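Local coordinates for protein reducing end xylose-releasing exo-oligoxylanase (Paenibacillus barengoltzii G22, PDB 5YXT) that probably hydrolyses xylo-oligosaccharides by releasing xylose from their reducing ends, as a glycoside hydrolase of family 8, at residues G256-D261 / R302-S307. Sequence-based numbering, arbitrary orientation.
Sequences GHFFSD and RRYTIS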
ATOM      1  N   GLY C 256      -0.786 -22.359  22.359  1.00 20.90           N
ATOM      2  CA  GLY C 256       0.343 -21.513  22.046  1.00 18.75           C
ATOM      3  C   GLY C 256       0.314 -20.804  20.709  1.00 18.41           C
ATOM      4  O   GLY C 256       1.333 -20.224  20.335  1.00 20.57           O
ATOM      5  N   HIS C 257      -0.805 -20.823  19.976  1.00 18.10           N
ATOM      6  CA  HIS C 257      -0.852 -20.352  18.590  1.00 16.86           C
ATOM      7  C   HIS C 257      -1.934 -19.279  18.438  1.00 17.52           C
ATOM      8  O   HIS C 257      -2.642 -18.938  19.389  1.00 15.92           O
ATOM      9  CB  HIS C 257      -1.103 -21.523  17.631  1.00 18.12           C
ATOM     10  CG  HIS C 257      -0.163 -22.674  17.823  1.00 20.80           C
ATOM     11  ND1 HIS C 257       1.187 -22.582  17.562  1.00 20.20           N
ATOM     12  CD2 HIS C 257      -0.379 -23.945  18.240  1.00 20.08           C
ATOM     13  CE1 HIS C 257       1.765 -23.744  17.816  1.00 20.89           C
ATOM     14  NE2 HIS C 257       0.836 -24.587  18.229  1.00 20.26           N
ATOM     15  N   PHE C 258      -2.062 -18.738  17.224  1.00 16.01           N
ATOM     16  CA  PHE C 258      -3.053 -17.700  16.949  1.00 16.52           C
ATOM     17  C   PHE C 258      -4.379 -18.374  16.606  1.00 16.06           C
ATOM     18  O   PHE C 258      -4.537 -18.953  15.522  1.00 14.71           O
ATOM     19  CB  PHE C 258      -2.600 -16.761  15.831  1.00 15.52           C
ATOM     20  CG  PHE C 258      -3.516 -15.567  15.639  1.00 14.57           C
ATOM     21  CD1 PHE C 258      -3.478 -14.496  16.522  1.00 14.83           C
ATOM     22  CD2 PHE C 258      -4.415 -15.526  14.589  1.00 15.31           C
ATOM     23  CE1 PHE C 258      -4.317 -13.395  16.359  1.00 13.54           C
ATOM     24  CE2 PHE C 258      -5.258 -14.439  14.417  1.00 15.29           C
ATOM     25  CZ  PHE C 258      -5.211 -13.370  15.318  1.00 13.89           C
ATOM     26  N   PHE C 259      -5.329 -18.286  17.532  1.00 14.69           N
ATOM     27  CA  PHE C 259      -6.627 -18.929  17.408  1.00 17.01           C
ATOM     28  C   PHE C 259      -7.647 -18.076  18.162  1.00 15.30           C
ATOM     29  O   PHE C 259      -7.335 -16.981  18.630  1.00 17.48           O
ATOM     30  CB  PHE C 259      -6.576 -20.381  17.924  1.00 19.06           C
ATOM     31  CG  PHE C 259      -7.494 -21.313  17.184  1.00 18.81           C
ATOM     32  CD1 PHE C 259      -7.457 -21.355  15.798  1.00 18.95           C
ATOM     33  CD2 PHE C 259      -8.393 -22.124  17.858  1.00 20.32           C
ATOM     34  CE1 PHE C 259      -8.287 -22.181  15.079  1.00 20.39           C
ATOM     35  CE2 PHE C 259      -9.232 -22.958  17.148  1.00 22.86           C
ATOM     36  CZ  PHE C 259      -9.161 -22.989  15.738  1.00 20.02           C
ATOM     37  N   SER C 260      -8.860 -18.604  18.295  1.00 15.09           N
ATOM     38  CA  SER C 260     -10.037 -17.847  18.734  1.00 17.16           C
ATOM     39  C   SER C 260      -9.790 -16.770  19.801  1.00 17.17           C
ATOM     40  O   SER C 260     -10.188 -15.613  19.629  1.00 15.69           O
ATOM     41  CB  SER C 260     -11.089 -18.844  19.234  1.00 19.28           C
ATOM     42  OG  SER C 260     -11.238 -19.937  18.317  1.00 17.95           O
ATOM     43  N   ASP C 261      -9.187 -17.137  20.932  1.00 17.29           N
ATOM     44  CA  ASP C 261      -8.957 -16.163  22.007  1.00 19.18           C
ATOM     45  C   ASP C 261      -8.158 -14.966  21.511  1.00 18.42           C
ATOM     46  O   ASP C 261      -8.503 -13.813  21.785  1.00 17.24           O
ATOM     47  CB  ASP C 261      -8.216 -16.828  23.167  1.00 21.70           C
ATOM     48  CG  ASP C 261      -9.148 -17.369  24.237  1.00 28.87           C
ATOM     49  OD1 ASP C 261     -10.223 -17.907  23.895  1.00 29.44           O
ATOM     50  OD2 ASP C 261      -8.790 -17.267  25.437  1.00 31.31           O
ATOM     51  N   ARG C 302      -7.102 -20.105   8.885  1.00 18.43           N
ATOM     52  CA  ARG C 302      -6.633 -21.276   9.605  1.00 17.61           C
ATOM     53  C   ARG C 302      -6.218 -20.896  11.020  1.00 18.37           C
ATOM     54  O   ARG C 302      -6.169 -19.722  11.394  1.00 16.05           O
ATOM     55  CB  ARG C 302      -5.422 -21.909   8.904  1.00 20.03           C
ATOM     56  CG  ARG C 302      -5.593 -22.133   7.413  1.00 24.05           C
ATOM     57  CD  ARG C 302      -6.511 -23.309   7.130  1.00 20.18           C
ATOM     58  NE  ARG C 302      -6.521 -23.673   5.715  1.00 25.98           N
ATOM     59  CZ  ARG C 302      -5.565 -24.382   5.107  1.00 29.67           C
ATOM     60  NH1 ARG C 302      -4.502 -24.808   5.783  1.00 25.91           N
ATOM     61  NH2 ARG C 302      -5.672 -24.665   3.814  1.00 28.69           N
ATOM     62  N   ARG C 303      -5.885 -21.912  11.808  1.00 16.55           N
ATOM     63  CA  ARG C 303      -4.962 -21.691  12.912  1.00 17.35           C
ATOM     64  C   ARG C 303      -3.580 -21.388  12.335  1.00 18.64           C
ATOM     65  O   ARG C 303      -3.160 -21.997  11.350  1.00 18.83           O
ATOM     66  CB  ARG C 303      -4.908 -22.925  13.820  1.00 18.05           C
ATOM     67  CG  ARG C 303      -4.124 -22.722  15.122  1.00 17.13           C
ATOM     68  CD  ARG C 303      -3.905 -24.052  15.865  1.00 20.85           C
ATOM     69  NE  ARG C 303      -5.144 -24.774  16.154  1.00 20.53           N
ATOM     70  CZ  ARG C 303      -5.795 -24.710  17.314  1.00 23.06           C
ATOM     71  NH1 ARG C 303      -5.342 -23.944  18.301  1.00 22.85           N
ATOM     72  NH2 ARG C 303      -6.909 -25.406  17.487  1.00 24.32           N
ATOM     73  N   TYR C 304      -2.877 -20.432  12.936  1.00 15.77           N
ATOM     74  CA  TYR C 304      -1.520 -20.092  12.528  1.00 15.67           C
ATOM     75  C   TYR C 304      -0.614 -20.087  13.748  1.00 18.01           C
ATOM     76  O   TYR C 304      -1.056 -19.746  14.845  1.00 17.73           O
ATOM     77  CB  TYR C 304      -1.450 -18.684  11.861  1.00 18.67           C
ATOM     78  CG  TYR C 304      -2.455 -18.466  10.757  1.00 19.07           C
ATOM     79  CD1 TYR C 304      -2.186 -18.872   9.457  1.00 20.63           C
ATOM     80  CD2 TYR C 304      -3.669 -17.849  11.011  1.00 17.68           C
ATOM     81  CE1 TYR C 304      -3.104 -18.686   8.444  1.00 21.28           C
ATOM     82  CE2 TYR C 304      -4.591 -17.655  10.000  1.00 20.37           C
ATOM     83  CZ  TYR C 304      -4.308 -18.082   8.724  1.00 20.80           C
ATOM     84  OH  TYR C 304      -5.232 -17.893   7.729  1.00 22.89           O
ATOM     85  N   THR C 305       0.661 -20.435  13.562  1.00 17.22           N
ATOM     86  CA  THR C 305       1.624 -20.082  14.600  1.00 16.12           C
ATOM     87  C   THR C 305       1.781 -18.565  14.637  1.00 17.99           C
ATOM     88  O   THR C 305       1.436 -17.859  13.689  1.00 19.01           O
ATOM     89  CB  THR C 305       2.993 -20.727  14.359  1.00 20.71           C
ATOM     90  OG1 THR C 305       3.614 -20.114  13.226  1.00 20.02           O
ATOM     91  CG2 THR C 305       2.865 -22.228  14.121  1.00 19.59           C
ATOM     92  N   ILE C 306       2.323 -18.052  15.741  1.00 19.10           N
ATOM     93  CA  ILE C 306       2.432 -16.603  15.830  1.00 19.04           C
ATOM     94  C   ILE C 306       3.388 -16.048  14.781  1.00 21.30           C
ATOM     95  O   ILE C 306       3.294 -14.869  14.423  1.00 18.08           O
ATOM     96  CB  ILE C 306       2.834 -16.177  17.253  1.00 17.40           C
ATOM     97  CG1 ILE C 306       4.178 -16.790  17.662  1.00 21.49           C
ATOM     98  CG2 ILE C 306       1.716 -16.528  18.231  1.00 18.02           C
ATOM     99  CD1 ILE C 306       5.016 -15.861  18.495  1.00 20.88           C
ATOM    100  N   SER C 307       4.297 -16.876  14.263  1.00 19.49           N
ATOM    101  CA  SER C 307       5.138 -16.445  13.153  1.00 22.72           C
ATOM    102  C   SER C 307       4.417 -16.530  11.813  1.00 23.35           C
ATOM    103  O   SER C 307       4.987 -16.135  10.791  1.00 22.35           O
ATOM    104  CB  SER C 307       6.434 -17.269  13.110  1.00 22.42           C
ATOM    105  OG  SER C 307       6.144 -18.641  12.930  1.00 25.27           O
TER
HETATM  106  O   HOH W   1       2.657 -20.205  17.884  1.00 18.29           O
HETATM  107  O   HOH W   2      -3.433 -22.029  19.917  1.00 18.83           O
HETATM  108  O   HOH W   3      -6.653 -18.569  13.726  1.00 16.13           O
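F258 and Y304 form a single antiparallel bridge, flanked by a cation-pi stack of R303 on F259, where the loop leading into helix 263-276 meets strand 302-304, which follows helix 281-294. The pair is hydrogen-bonded but lopsided: F258 N gives a firm bond to Y304 O, 2.8 Å, whereas Y304 N reaches F258 O weakly at 3.4 Å. Water 3 donates to both F258 O and R302 O, extending the link where direct pairing stops. Beyond the bridge, R303 runs out with CG anti to the backbone N (chi1 -171°) and bends at chi3, which folds its guanidinium flat over one face of the F259 ring. The planes differ by 20°, and R303 CZ stands 3.7 Å from the centroid of the F259 ring; R303 NH2 comes nearest, 3.4 Å from F259 CE2, while the aliphatic R303 CB packs on F259 CD1 and CE1. A salt bridge from R303 NE to E313 helps fix the rotation of the guanidinium. H257 sets its CB 3.3 Å from Y304 O and its ring obliquely against T305, H257 ND1 lying 3.8 Å from T305 CG2. Water 1 ties G256 O, H257 ND1 and I306 N together, giving the imidazole nitrogen a polar partner. At the bridge itself, F258 CD2 meets the edge of the Y304 ring at CD2, 4.3 Å away; F292 packs edge-to-face with Y304, and Y263 meets F258, joining the pair to both neighbouring helices. Such an isolated beta bridge, accompanied by bridging waters and a cation-pi stack, joins two of the connections between helices in a largely helical chain, consistent with the (alpha/alpha)6-barrel fold of glycoside hydrolase family 8.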